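Local coordinates for protein SnoN,Epimerase SnoN (Streptomyces nogalater, PDB 5EP9) that is an epimerase of nogalamycin biosynthesis that holds iron and 2-oxoglutarate, and probably works as a 2-oxoglutarate-dependent non-heme iron enzyme, at residues A[74-79]-A[137-142]; A[80-85]-A[129-134]; A[108-113]-A[216-221]; A[112-117]-A[155-160]. All coordinates share one frame; numbering follows the deposited sequence.

Contact 1 of 4, residues A[74-79]-A[137-142]. With FE (Fe (III) ion), chain F; AKG (2-oxoglutaric acid), chain E.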
loop_
_atom_site.group_PDB
_atom_site.type_symbol
_atom_site.label_atom_id
_atom_site.label_comp_id
_atom_site.label_asym_id
_atom_site.label_seq_id
_atom_site.Cartn_x
_atom_site.Cartn_y
_atom_site.Cartn_z
ATOM N N VAL A 74 1.481 15.115 4.849
ATOM C CA VAL A 74 0.086 15.417 4.597
ATOM C C VAL A 74 -0.799 14.796 5.709
ATOM O O VAL A 74 -0.627 13.678 6.135
ATOM C CB VAL A 74 -0.342 14.928 3.189
ATOM C CG1 VAL A 74 -1.863 15.159 2.975
ATOM C CG2 VAL A 74 0.465 15.658 2.119
ATOM N N ARG A 75 -1.686 15.616 6.248
ATOM C CA ARG A 75 -2.678 15.107 7.214
ATOM C C ARG A 75 -3.951 14.569 6.452
ATOM O O ARG A 75 -4.595 15.303 5.754
ATOM C CB ARG A 75 -3.043 16.150 8.220
ATOM C CG ARG A 75 -4.126 15.685 9.219
ATOM C CD ARG A 75 -4.480 16.767 10.209
ATOM N NE ARG A 75 -5.646 16.312 10.980
ATOM C CZ ARG A 75 -6.908 16.626 10.768
ATOM N NH1 ARG A 75 -7.231 17.456 9.796
ATOM N NH2 ARG A 75 -7.847 16.153 11.597
ATOM N N TRP A 76 -4.241 13.299 6.649
ATOM C CA TRP A 76 -5.526 12.677 6.363
ATOM C C TRP A 76 -6.418 12.750 7.621
ATOM O O TRP A 76 -6.254 12.031 8.607
ATOM C CB TRP A 76 -5.360 11.221 5.920
ATOM C CG TRP A 76 -6.667 10.463 5.513
ATOM C CD1 TRP A 76 -7.935 10.967 5.441
ATOM C CD2 TRP A 76 -6.770 9.076 5.113
ATOM N NE1 TRP A 76 -8.813 9.976 5.034
ATOM C CE2 TRP A 76 -8.119 8.809 4.824
ATOM C CE3 TRP A 76 -5.838 8.056 4.942
ATOM C CZ2 TRP A 76 -8.571 7.529 4.406
ATOM C CZ3 TRP A 76 -6.263 6.762 4.507
ATOM C CH2 TRP A 76 -7.619 6.512 4.250
ATOM N N GLY A 77 -7.292 13.728 7.578
ATOM C CA GLY A 77 -8.156 14.084 8.677
ATOM C C GLY A 77 -9.560 13.713 8.219
ATOM O O GLY A 77 -9.814 13.429 7.075
ATOM N N SER A 78 -10.439 13.649 9.185
ATOM C CA SER A 78 -11.912 13.473 8.971
ATOM C C SER A 78 -12.556 14.301 10.058
ATOM O O SER A 78 -11.865 14.967 10.837
ATOM C CB SER A 78 -12.352 11.977 8.972
ATOM O OG SER A 78 -12.103 11.303 10.228
ATOM N N GLY A 79 -13.868 14.293 10.090
ATOM C CA GLY A 79 -14.636 14.952 11.207
ATOM C C GLY A 79 -14.298 14.289 12.527
ATOM O O GLY A 79 -14.037 14.969 13.520
ATOM N N VAL A 137 -7.416 8.347 15.224
ATOM C CA VAL A 137 -8.676 7.674 14.938
ATOM C C VAL A 137 -8.450 6.518 13.960
ATOM O O VAL A 137 -7.377 6.440 13.335
ATOM C CB VAL A 137 -9.781 8.644 14.487
ATOM C CG1 VAL A 137 -9.930 9.766 15.534
ATOM C CG2 VAL A 137 -9.528 9.187 13.076
ATOM N N PRO A 138 -9.453 5.626 13.808
ATOM C CA PRO A 138 -9.294 4.505 12.864
ATOM C C PRO A 138 -9.214 4.938 11.401
ATOM O O PRO A 138 -9.666 6.030 11.021
ATOM C CB PRO A 138 -10.562 3.635 13.062
ATOM C CG PRO A 138 -11.087 4.080 14.392
ATOM C CD PRO A 138 -10.731 5.549 14.540
ATOM N N THR A 139 -8.710 4.064 10.601
ATOM C CA THR A 139 -8.858 4.171 9.178
ATOM C C THR A 139 -10.163 3.419 8.795
ATOM O O THR A 139 -10.207 2.219 8.919
ATOM C CB THR A 139 -7.669 3.505 8.450
ATOM O OG1 THR A 139 -6.465 4.133 8.856
ATOM C CG2 THR A 139 -7.801 3.779 6.959
ATOM N N ALA A 140 -11.176 4.144 8.297
ATOM C CA ALA A 140 -12.437 3.572 7.900
ATOM C C ALA A 140 -12.318 2.535 6.730
ATOM O O ALA A 140 -11.416 2.607 5.891
ATOM C CB ALA A 140 -13.409 4.679 7.510
ATOM N N PRO A 141 -13.191 1.513 6.720
ATOM C CA PRO A 141 -13.158 0.472 5.702
ATOM C C PRO A 141 -13.291 1.009 4.281
ATOM O O PRO A 141 -14.045 1.887 4.019
ATOM C CB PRO A 141 -14.399 -0.404 6.030
ATOM C CG PRO A 141 -14.756 -0.081 7.415
ATOM C CD PRO A 141 -14.351 1.331 7.665
ATOM N N HIS A 142 -12.454 0.526 3.389
ATOM C CA HIS A 142 -12.510 0.933 2.028
ATOM C C HIS A 142 -11.829 -0.119 1.200
ATOM O O HIS A 142 -11.138 -0.994 1.715
ATOM C CB HIS A 142 -11.840 2.293 1.868
ATOM C CG HIS A 142 -10.366 2.254 2.156
ATOM N ND1 HIS A 142 -9.887 2.209 3.429
ATOM C CD2 HIS A 142 -9.290 2.137 1.352
ATOM C CE1 HIS A 142 -8.568 2.133 3.409
ATOM N NE2 HIS A 142 -8.174 2.159 2.162
HETATM FE FE FE F . -6.227 1.369 1.608
HETATM C C1 AKG E . -3.663 0.967 2.381
HETATM O O1 AKG E . -4.260 0.771 1.291
HETATM O O2 AKG E . -2.455 0.668 2.545
HETATM C C2 AKG E . -4.407 1.518 3.538
HETATM O O5 AKG E . -5.614 1.801 3.400
HETATM C C3 AKG E . -3.622 1.729 4.854
HETATM C C4 AKG E . -4.445 2.117 6.078
HETATM C C5 AKG E . -3.668 2.352 7.353
HETATM O O3 AKG E . -2.442 2.138 7.368
HETATM O O4 AKG E . -4.263 2.809 8.376
HETATM O O HOH W 1 -5.572 3.315 1.251
#
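Trp76 and Thr139 meet with their side chains at roughly right angles: the outer corner of the indole, CH2 of Trp76, rests 3.9 Å from the methyl CG2 of Thr139. That methyl is turned anti to the backbone N of Thr139 (chi1 -59° for OG1), which leaves OG1 on another side of CB to donate a short bond of 2.6 Å to O4 of 2-oxoglutarate. Lys128 also bonds OG1, so the hydroxyl is gripped twice while the methyl touches the indole.

Further along strand 139-142 the imidazole of His142 uses its two ring nitrogens for two partners. ND1 of His142 gives a nearly straight bond (169°) of 2.9 Å to O of Ala140, lying close to the ring plane and so fixing the rotation of the ring; NE2 of His142 then binds the iron at 2.2 Å. The co-substrate chelates the metal through its O1 at 2.1 Å and O5 at 1.9 Å, a water takes a further position, and Asp144 and His225 complete the shell. His142 and Asp144, like both segments, are in the first SnoN part of the fusion and His225 in the second, forming the two-histidine, one-carboxylate facial triad of cupin-fold 2-oxoglutarate enzymes.

Contact 2 of 4, residues A[80-85]-A[129-134]. With AKG (2-oxoglutaric acid), chain E.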
loop_
_atom_site.group_PDB
_atom_site.type_symbol
_atom_site.label_atom_id
_atom_site.label_comp_id
_atom_site.label_asym_id
_atom_site.label_seq_id
_atom_site.Cartn_x
_atom_site.Cartn_y
_atom_site.Cartn_z
ATOM N N ALA A 80 -14.214 12.952 12.470
ATOM C CA ALA A 80 -13.803 12.068 13.608
ATOM C C ALA A 80 -12.441 12.444 14.233
ATOM O O ALA A 80 -12.249 12.288 15.469
ATOM C CB ALA A 80 -13.788 10.576 13.212
ATOM N N GLY A 81 -11.514 12.934 13.390
ATOM C CA GLY A 81 -10.161 13.363 13.840
ATOM C C GLY A 81 -9.094 12.931 12.856
ATOM O O GLY A 81 -9.366 12.712 11.700
ATOM N N THR A 82 -7.895 12.717 13.363
ATOM C CA THR A 82 -6.784 12.368 12.522
ATOM C C THR A 82 -6.620 10.868 12.287
ATOM O O THR A 82 -6.182 10.092 13.126
ATOM C CB THR A 82 -5.463 12.946 13.017
ATOM O OG1 THR A 82 -5.619 14.370 13.176
ATOM C CG2 THR A 82 -4.307 12.616 12.043
ATOM N N VAL A 83 -6.799 10.563 11.024
ATOM C CA VAL A 83 -6.677 9.223 10.505
ATOM C C VAL A 83 -5.213 8.881 10.445
ATOM O O VAL A 83 -4.796 7.812 10.876
ATOM C CB VAL A 83 -7.344 9.087 9.114
ATOM C CG1 VAL A 83 -7.187 7.690 8.628
ATOM C CG2 VAL A 83 -8.859 9.443 9.134
ATOM N N MET A 84 -4.448 9.784 9.866
ATOM C CA MET A 84 -3.008 9.610 9.741
ATOM C C MET A 84 -2.294 10.854 9.213
ATOM O O MET A 84 -2.910 11.731 8.637
ATOM C CB MET A 84 -2.616 8.458 8.805
ATOM C CG MET A 84 -3.082 8.646 7.372
ATOM S SD MET A 84 -2.409 7.231 6.428
ATOM C CE MET A 84 -3.407 5.870 7.047
ATOM N N ASP A 85 -0.974 10.812 9.329
ATOM C CA ASP A 85 -0.086 11.757 8.607
ATOM C C ASP A 85 0.719 10.875 7.675
ATOM O O ASP A 85 1.078 9.737 8.056
ATOM C CB ASP A 85 0.840 12.489 9.546
ATOM C CG ASP A 85 0.098 13.485 10.464
ATOM O OD1 ASP A 85 -0.380 14.559 9.997
ATOM O OD2 ASP A 85 -0.013 13.151 11.680
ATOM N N GLU A 129 -0.395 8.330 15.302
ATOM C CA GLU A 129 0.006 8.589 16.650
ATOM C C GLU A 129 -0.898 9.557 17.327
ATOM O O GLU A 129 -1.622 10.296 16.695
ATOM C CB GLU A 129 1.425 9.195 16.690
ATOM C CG GLU A 129 1.474 10.616 16.161
ATOM C CD GLU A 129 2.857 11.227 16.241
ATOM O OE1 GLU A 129 3.810 10.603 16.803
ATOM O OE2 GLU A 129 2.959 12.368 15.765
ATOM N N ASN A 130 -0.873 9.476 18.650
ATOM C CA ASN A 130 -1.587 10.446 19.532
ATOM C C ASN A 130 -0.715 11.668 19.863
ATOM O O ASN A 130 0.410 11.524 20.295
ATOM C CB ASN A 130 -2.021 9.774 20.801
ATOM C CG ASN A 130 -2.927 8.594 20.512
ATOM O OD1 ASN A 130 -3.970 8.758 19.936
ATOM N ND2 ASN A 130 -2.530 7.425 20.940
ATOM N N LYS A 131 -1.230 12.839 19.592
ATOM C CA LYS A 131 -0.551 14.085 19.922
ATOM C C LYS A 131 -1.420 14.700 20.988
ATOM O O LYS A 131 -2.543 14.233 21.278
ATOM C CB LYS A 131 -0.460 15.091 18.728
ATOM C CG LYS A 131 0.310 14.703 17.471
ATOM C CD LYS A 131 -0.241 15.472 16.255
ATOM C CE LYS A 131 0.133 14.899 14.879
ATOM N NZ LYS A 131 -0.766 13.801 14.434
ATOM N N GLU A 132 -0.924 15.814 21.492
ATOM C CA GLU A 132 -1.695 16.666 22.360
ATOM C C GLU A 132 -2.913 17.274 21.697
ATOM O O GLU A 132 -2.810 17.928 20.702
ATOM C CB GLU A 132 -0.812 17.841 22.813
ATOM C CG GLU A 132 0.463 17.420 23.539
ATOM C CD GLU A 132 0.178 16.742 24.874
ATOM O OE1 GLU A 132 -0.998 16.658 25.310
ATOM O OE2 GLU A 132 1.142 16.281 25.489
ATOM N N LYS A 133 -4.058 17.042 22.293
ATOM C CA LYS A 133 -5.361 17.510 21.766
ATOM C C LYS A 133 -5.723 16.951 20.388
ATOM O O LYS A 133 -6.740 17.359 19.803
ATOM C CB LYS A 133 -5.478 19.067 21.711
ATOM C CG LYS A 133 -6.918 19.540 21.945
ATOM C CD LYS A 133 -7.035 20.965 22.451
ATOM C CE LYS A 133 -7.228 20.857 23.938
ATOM N NZ LYS A 133 -7.528 22.171 24.515
ATOM N N ASP A 134 -4.962 15.973 19.920
ATOM C CA ASP A 134 -5.231 15.330 18.643
ATOM C C ASP A 134 -5.015 13.828 18.725
ATOM O O ASP A 134 -3.969 13.289 18.446
ATOM C CB ASP A 134 -4.366 15.966 17.552
ATOM C CG ASP A 134 -4.673 15.389 16.159
ATOM O OD1 ASP A 134 -5.846 15.173 15.842
ATOM O OD2 ASP A 134 -3.747 15.081 15.398
HETATM C C1 AKG E . -3.663 0.967 2.381
HETATM O O1 AKG E . -4.260 0.771 1.291
HETATM O O2 AKG E . -2.455 0.668 2.545
HETATM C C2 AKG E . -4.407 1.518 3.538
HETATM O O5 AKG E . -5.614 1.801 3.400
HETATM C C3 AKG E . -3.622 1.729 4.854
HETATM C C4 AKG E . -4.445 2.117 6.078
HETATM C C5 AKG E . -3.668 2.352 7.353
HETATM O O3 AKG E . -2.442 2.138 7.368
HETATM O O4 AKG E . -4.263 2.809 8.376
#
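Thr82 and Asp134 cross at about a right angle, OG1 of Thr82 donating 2.8 Å to OD1 of Asp134 on its syn lone pair. Beside them, Lys131 comes from the opposite direction to Asp85, and its NZ makes a salt bridge of 2.9 Å with OD2 of Asp85, met nearly end-on. The same NZ of Lys131 reaches OD2 of Asp134 at 3.4 Å, a weak bond, so one ammonium links two carboxylates, which would be expected to keep the lysine charged. The lysine chain bends only at its last torsion (chi4 84°), turning NZ in between the acids.

Lys131 and Asp134 are the two ends of a type II turn, which holds them close together; it is closed by Asp134 N to Lys131 O at 3.3 Å, with Lys131 N returning a bond to Asp134 O. On the other side Arg75 also bonds OG1 of Thr82. Val83 and Met84 form a classic beta bulge opposite Trp76, and CE of Met84 comes 3.4 Å from O4 of 2-oxoglutarate. Both segments belong to the first SnoN part: the loop leaving strand 118-128 is tied to strand 82-87, which lies between that strand and the edge strand 74-77.

Contact 3 of 4, residues A[108-113]-A[216-221]. With AKG (2-oxoglutaric acid), chain E.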
loop_
_atom_site.group_PDB
_atom_site.type_symbol
_atom_site.label_atom_id
_atom_site.label_comp_id
_atom_site.label_asym_id
_atom_site.label_seq_id
_atom_site.Cartn_x
_atom_site.Cartn_y
_atom_site.Cartn_z
ATOM N N ALA A 108 9.906 -9.088 -5.765
ATOM C CA ALA A 108 9.727 -10.457 -6.251
ATOM C C ALA A 108 8.390 -11.120 -5.724
ATOM O O ALA A 108 7.739 -11.830 -6.474
ATOM C CB ALA A 108 10.902 -11.346 -5.959
ATOM N N LEU A 109 8.071 -10.895 -4.461
ATOM C CA LEU A 109 6.854 -11.394 -3.895
ATOM C C LEU A 109 5.639 -10.800 -4.602
ATOM O O LEU A 109 4.771 -11.510 -4.975
ATOM C CB LEU A 109 6.780 -11.084 -2.421
ATOM C CG LEU A 109 7.644 -12.027 -1.620
ATOM C CD1 LEU A 109 7.846 -11.477 -0.206
ATOM C CD2 LEU A 109 6.994 -13.410 -1.524
ATOM N N ALA A 110 5.635 -9.495 -4.771
ATOM C CA ALA A 110 4.573 -8.825 -5.412
ATOM C C ALA A 110 4.299 -9.385 -6.812
ATOM O O ALA A 110 3.137 -9.613 -7.191
ATOM C CB ALA A 110 4.806 -7.312 -5.506
ATOM N N GLU A 111 5.355 -9.579 -7.585
ATOM C CA GLU A 111 5.185 -10.052 -8.920
ATOM C C GLU A 111 4.695 -11.478 -8.926
ATOM O O GLU A 111 3.871 -11.807 -9.799
ATOM C CB GLU A 111 6.463 -9.953 -9.818
ATOM C CG GLU A 111 6.832 -8.524 -10.131
ATOM C CD GLU A 111 7.777 -8.368 -11.336
ATOM O OE1 GLU A 111 8.510 -9.323 -11.683
ATOM O OE2 GLU A 111 7.771 -7.250 -11.886
ATOM N N TYR A 112 5.198 -12.313 -8.034
ATOM C CA TYR A 112 4.735 -13.666 -7.955
ATOM C C TYR A 112 3.217 -13.658 -7.561
ATOM O O TYR A 112 2.436 -14.340 -8.121
ATOM C CB TYR A 112 5.537 -14.493 -6.958
ATOM C CG TYR A 112 5.294 -15.995 -7.090
ATOM C CD1 TYR A 112 6.032 -16.786 -7.970
ATOM C CD2 TYR A 112 4.302 -16.615 -6.335
ATOM C CE1 TYR A 112 5.783 -18.155 -8.084
ATOM C CE2 TYR A 112 4.029 -17.976 -6.449
ATOM C CZ TYR A 112 4.756 -18.737 -7.311
ATOM O OH TYR A 112 4.468 -20.076 -7.410
ATOM N N LEU A 113 2.827 -12.844 -6.603
ATOM C CA LEU A 113 1.441 -12.806 -6.140
ATOM C C LEU A 113 0.500 -12.277 -7.198
ATOM O O LEU A 113 -0.595 -12.802 -7.388
ATOM C CB LEU A 113 1.298 -11.949 -4.928
ATOM C CG LEU A 113 2.012 -12.412 -3.661
ATOM C CD1 LEU A 113 1.871 -11.377 -2.537
ATOM C CD2 LEU A 113 1.521 -13.736 -3.185
ATOM N N CYS A 216 5.395 -7.751 6.497
ATOM C CA CYS A 216 4.459 -6.971 5.673
ATOM C C CYS A 216 3.193 -7.741 5.407
ATOM O O CYS A 216 3.087 -8.979 5.625
ATOM C CB CYS A 216 5.101 -6.522 4.349
ATOM S SG CYS A 216 5.292 -7.797 3.132
ATOM N N THR A 217 2.240 -6.983 4.916
ATOM C CA THR A 217 1.108 -7.541 4.202
ATOM C C THR A 217 1.155 -7.089 2.739
ATOM O O THR A 217 1.713 -6.038 2.427
ATOM C CB THR A 217 -0.215 -7.167 4.812
ATOM O OG1 THR A 217 -0.315 -5.742 4.999
ATOM C CG2 THR A 217 -0.393 -7.838 6.163
ATOM N N PHE A 218 0.552 -7.926 1.890
ATOM C CA PHE A 218 0.110 -7.542 0.576
ATOM C C PHE A 218 -1.386 -7.618 0.524
ATOM O O PHE A 218 -1.988 -8.584 1.016
ATOM C CB PHE A 218 0.668 -8.459 -0.468
ATOM C CG PHE A 218 2.167 -8.364 -0.631
ATOM C CD1 PHE A 218 2.976 -9.157 0.118
ATOM C CD2 PHE A 218 2.713 -7.442 -1.523
ATOM C CE1 PHE A 218 4.355 -9.078 -0.002
ATOM C CE2 PHE A 218 4.079 -7.384 -1.692
ATOM C CZ PHE A 218 4.918 -8.211 -0.936
ATOM N N HIS A 219 -2.017 -6.580 -0.021
ATOM C CA HIS A 219 -3.455 -6.658 -0.310
ATOM C C HIS A 219 -3.829 -6.161 -1.691
ATOM O O HIS A 219 -3.373 -5.112 -2.195
ATOM C CB HIS A 219 -4.297 -6.026 0.809
ATOM C CG HIS A 219 -4.238 -4.554 0.885
ATOM N ND1 HIS A 219 -3.280 -3.893 1.613
ATOM C CD2 HIS A 219 -5.061 -3.602 0.395
ATOM C CE1 HIS A 219 -3.525 -2.592 1.579
ATOM N NE2 HIS A 219 -4.584 -2.392 0.835
ATOM N N HIS A 220 -4.782 -6.875 -2.228
ATOM C CA HIS A 220 -5.423 -6.564 -3.523
ATOM C C HIS A 220 -6.227 -5.269 -3.459
ATOM O O HIS A 220 -6.801 -4.898 -2.472
ATOM C CB HIS A 220 -6.324 -7.770 -3.906
ATOM C CG HIS A 220 -6.848 -7.782 -5.315
ATOM N ND1 HIS A 220 -7.898 -6.986 -5.747
ATOM C CD2 HIS A 220 -6.530 -8.579 -6.361
ATOM C CE1 HIS A 220 -8.144 -7.235 -7.011
ATOM N NE2 HIS A 220 -7.375 -8.228 -7.389
ATOM N N ALA A 221 -6.262 -4.583 -4.571
ATOM C CA ALA A 221 -6.916 -3.277 -4.704
ATOM C C ALA A 221 -8.444 -3.306 -4.518
ATOM O O ALA A 221 -9.047 -2.252 -4.344
ATOM C CB ALA A 221 -6.608 -2.718 -6.099
HETATM C C1 AKG E . -3.663 0.967 2.381
HETATM O O1 AKG E . -4.260 0.771 1.291
HETATM O O2 AKG E . -2.455 0.668 2.545
HETATM C C2 AKG E . -4.407 1.518 3.538
HETATM O O5 AKG E . -5.614 1.801 3.400
HETATM C C3 AKG E . -3.622 1.729 4.854
HETATM C C4 AKG E . -4.445 2.117 6.078
HETATM C C5 AKG E . -3.668 2.352 7.353
HETATM O O3 AKG E . -2.442 2.138 7.368
HETATM O O4 AKG E . -4.263 2.809 8.376
#
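Helix 108-113 runs over strand 216-220 with axes 10.3 Å apart and their directions 32° from parallel, closest at Ala110 and Phe218. With CG beside the backbone N and anti to the carbonyl carbon (chi1 -67°), the ring of Phe218 stands out toward the helix. CD1 of Leu113 sits over one face of it, 3.9 Å from the centroid of the Phe218 ring and 27° off the normal, a CH-pi contact. The far end of the ring reaches the helix itself: CZ of Phe218 is 3.7 Å from CB of Leu109, and CE2 of Phe218 is 3.9 Å from CB of Ala110. An alanine in place of Phe218 is likely to leave a gap between helix and strand, with Leu113 CD1 deprived of its aromatic face.

His219 points away from the helix and turns its NE2 to O1 of 2-oxoglutarate in a weak, bent bond of 3.2 Å; the same nitrogen also bonds Asp144, an iron ligand.

In this construct the helix belongs to the first SnoN part and the strand to the second. The strand lies between strands 45-48 and 157-162 of the large antiparallel sheet; Leu109 and Leu113 also touch strand 45-48, and Leu33 of helix 30-43 touches Leu109.

Contact 4 of 4, residues A[112-117]-A[155-160]. With AKG (2-oxoglutaric acid), chain E.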
loop_
_atom_site.group_PDB
_atom_site.type_symbol
_atom_site.label_atom_id
_atom_site.label_comp_id
_atom_site.label_asym_id
_atom_site.label_seq_id
_atom_site.Cartn_x
_atom_site.Cartn_y
_atom_site.Cartn_z
ATOM N N TYR A 112 5.198 -12.313 -8.034
ATOM C CA TYR A 112 4.735 -13.666 -7.955
ATOM C C TYR A 112 3.217 -13.658 -7.561
ATOM O O TYR A 112 2.436 -14.340 -8.121
ATOM C CB TYR A 112 5.537 -14.493 -6.958
ATOM C CG TYR A 112 5.294 -15.995 -7.090
ATOM C CD1 TYR A 112 6.032 -16.786 -7.970
ATOM C CD2 TYR A 112 4.302 -16.615 -6.335
ATOM C CE1 TYR A 112 5.783 -18.155 -8.084
ATOM C CE2 TYR A 112 4.029 -17.976 -6.449
ATOM C CZ TYR A 112 4.756 -18.737 -7.311
ATOM O OH TYR A 112 4.468 -20.076 -7.410
ATOM N N LEU A 113 2.827 -12.844 -6.603
ATOM C CA LEU A 113 1.441 -12.806 -6.140
ATOM C C LEU A 113 0.500 -12.277 -7.198
ATOM O O LEU A 113 -0.595 -12.802 -7.388
ATOM C CB LEU A 113 1.298 -11.949 -4.928
ATOM C CG LEU A 113 2.012 -12.412 -3.661
ATOM C CD1 LEU A 113 1.871 -11.377 -2.537
ATOM C CD2 LEU A 113 1.521 -13.736 -3.185
ATOM N N ALA A 114 0.924 -11.215 -7.887
ATOM C CA ALA A 114 0.120 -10.623 -8.910
ATOM C C ALA A 114 0.020 -11.507 -10.125
ATOM O O ALA A 114 -0.888 -11.386 -10.872
ATOM C CB ALA A 114 0.665 -9.257 -9.314
ATOM N N GLY A 115 1.038 -12.304 -10.384
ATOM C CA GLY A 115 1.099 -13.148 -11.545
ATOM C C GLY A 115 1.540 -12.452 -12.817
ATOM O O GLY A 115 1.364 -13.009 -13.878
ATOM N N SER A 116 2.065 -11.239 -12.745
ATOM C CA SER A 116 2.536 -10.503 -13.957
ATOM C C SER A 116 3.681 -9.528 -13.598
ATOM O O SER A 116 3.879 -9.204 -12.427
ATOM C CB SER A 116 1.352 -9.656 -14.581
ATOM O OG SER A 116 1.157 -8.353 -13.917
ATOM N N PRO A 117 4.361 -9.004 -14.596
ATOM C CA PRO A 117 5.315 -7.946 -14.330
ATOM C C PRO A 117 4.609 -6.703 -13.847
ATOM O O PRO A 117 3.471 -6.436 -14.242
ATOM C CB PRO A 117 5.961 -7.675 -15.690
ATOM C CG PRO A 117 5.722 -8.916 -16.492
ATOM C CD PRO A 117 4.472 -9.538 -15.978
ATOM N N THR A 155 -6.569 -4.562 -10.502
ATOM C CA THR A 155 -5.674 -5.690 -10.160
ATOM C C THR A 155 -4.380 -5.225 -9.456
ATOM O O THR A 155 -3.501 -6.021 -9.199
ATOM C CB THR A 155 -5.226 -6.494 -11.383
ATOM O OG1 THR A 155 -4.654 -5.596 -12.331
ATOM C CG2 THR A 155 -6.415 -7.197 -11.972
ATOM N N ALA A 156 -4.335 -3.960 -9.095
ATOM C CA ALA A 156 -3.199 -3.449 -8.355
ATOM C C ALA A 156 -3.104 -4.090 -6.987
ATOM O O ALA A 156 -4.028 -4.786 -6.468
ATOM C CB ALA A 156 -3.298 -1.976 -8.233
ATOM N N LEU A 157 -1.958 -3.935 -6.417
ATOM C CA LEU A 157 -1.725 -4.431 -5.032
ATOM C C LEU A 157 -0.786 -3.539 -4.214
ATOM O O LEU A 157 0.113 -2.871 -4.774
ATOM C CB LEU A 157 -1.247 -5.862 -4.983
ATOM C CG LEU A 157 0.170 -6.198 -5.336
ATOM C CD1 LEU A 157 0.388 -7.698 -5.091
ATOM C CD2 LEU A 157 0.311 -6.018 -6.825
ATOM N N THR A 158 -0.987 -3.599 -2.902
ATOM C CA THR A 158 -0.310 -2.753 -1.963
ATOM C C THR A 158 0.539 -3.586 -0.955
ATOM O O THR A 158 0.042 -4.493 -0.378
ATOM C CB THR A 158 -1.302 -1.870 -1.248
ATOM O OG1 THR A 158 -1.953 -1.011 -2.189
ATOM C CG2 THR A 158 -0.632 -1.053 -0.143
ATOM N N ALA A 159 1.824 -3.257 -0.810
ATOM C CA ALA A 159 2.700 -3.792 0.240
ATOM C C ALA A 159 2.777 -2.835 1.422
ATOM O O ALA A 159 3.190 -1.692 1.263
ATOM C CB ALA A 159 4.093 -4.004 -0.292
ATOM N N TRP A 160 2.326 -3.284 2.594
ATOM C CA TRP A 160 2.302 -2.454 3.790
ATOM C C TRP A 160 3.335 -3.050 4.726
ATOM O O TRP A 160 3.199 -4.191 5.171
ATOM C CB TRP A 160 0.910 -2.497 4.409
ATOM C CG TRP A 160 0.492 -1.486 5.449
ATOM C CD1 TRP A 160 -0.365 -0.442 5.256
ATOM C CD2 TRP A 160 0.807 -1.502 6.830
ATOM N NE1 TRP A 160 -0.592 0.198 6.435
ATOM C CE2 TRP A 160 0.180 -0.376 7.406
ATOM C CE3 TRP A 160 1.713 -2.257 7.614
ATOM C CZ2 TRP A 160 0.273 -0.078 8.740
ATOM C CZ3 TRP A 160 1.834 -1.947 8.999
ATOM C CH2 TRP A 160 1.090 -0.875 9.540
HETATM C C1 AKG E . -3.663 0.967 2.381
HETATM O O1 AKG E . -4.260 0.771 1.291
HETATM O O2 AKG E . -2.455 0.668 2.545
HETATM C C2 AKG E . -4.407 1.518 3.538
HETATM O O5 AKG E . -5.614 1.801 3.400
HETATM C C3 AKG E . -3.622 1.729 4.854
HETATM C C4 AKG E . -4.445 2.117 6.078
HETATM C C5 AKG E . -3.668 2.352 7.353
HETATM O O3 AKG E . -2.442 2.138 7.368
HETATM O O4 AKG E . -4.263 2.809 8.376
#
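Leu157 turns to the helix end at Ala114, while Trp160, further along the same strand, offers the edge of its indole to 2-oxoglutarate. NE1 of Trp160 donates to O3 of the distal carboxylate at 2.8 Å and 161°, and O2, at the other end of the ligand, also lies in the ring plane, 3.6 Å from CD1 of Trp160. With CG anti to the backbone N (chi1 -165°), the indole is swung so that its NE1 edge faces the ligand. A phenylalanine here would probably leave O3 without the indole N-H and the distal carboxylate less firmly placed. Between the two residues Thr158 brings its methyl CG2 within 3.7 Å of O2 of the ligand.

The contact with the helix is slight and wholly apolar. CD2 of Leu157 lies 4.1 Å from CB of Ala114, and CD1 of Leu157 lies 4.4 Å from CB of Leu113; Tyr40 of helix 30-43 touches both leucines. Gly115, with positive phi, ends the helix just beyond, and OG of Ser116 then bonds O of Pro117 at 3.0 Å from above the carbonyl plane.

Both segments are in the first SnoN part. A strand with a helix against one side and the co-substrate on the other is the layout of the major sheet in the cupin double-stranded beta-helix, with the ligand held in its interior.

All four contacts have a residue at 2-oxoglutarate, but they fall on two sides of the molecule. Contacts 1 and 2, their centres 9 Å apart, lie on the neighbouring strands 74-77 and 82-87, joined by Trp76 N to Met84 O at 2.9 Å. Contacts 3 and 4, with centres only 4 Å apart, share Tyr112 and Leu113 of one helix and use neighbouring strands, linked by Thr217 O to Trp160 N at 2.8 Å. Between the pairs the centres are 24 to 31 Å apart, and the large sheet runs through both. Thr139 and Met84 approach the ligand's distal carboxylate from one side and Trp160 from the other, with Arg236 and Ser240 also bonded to the ligand.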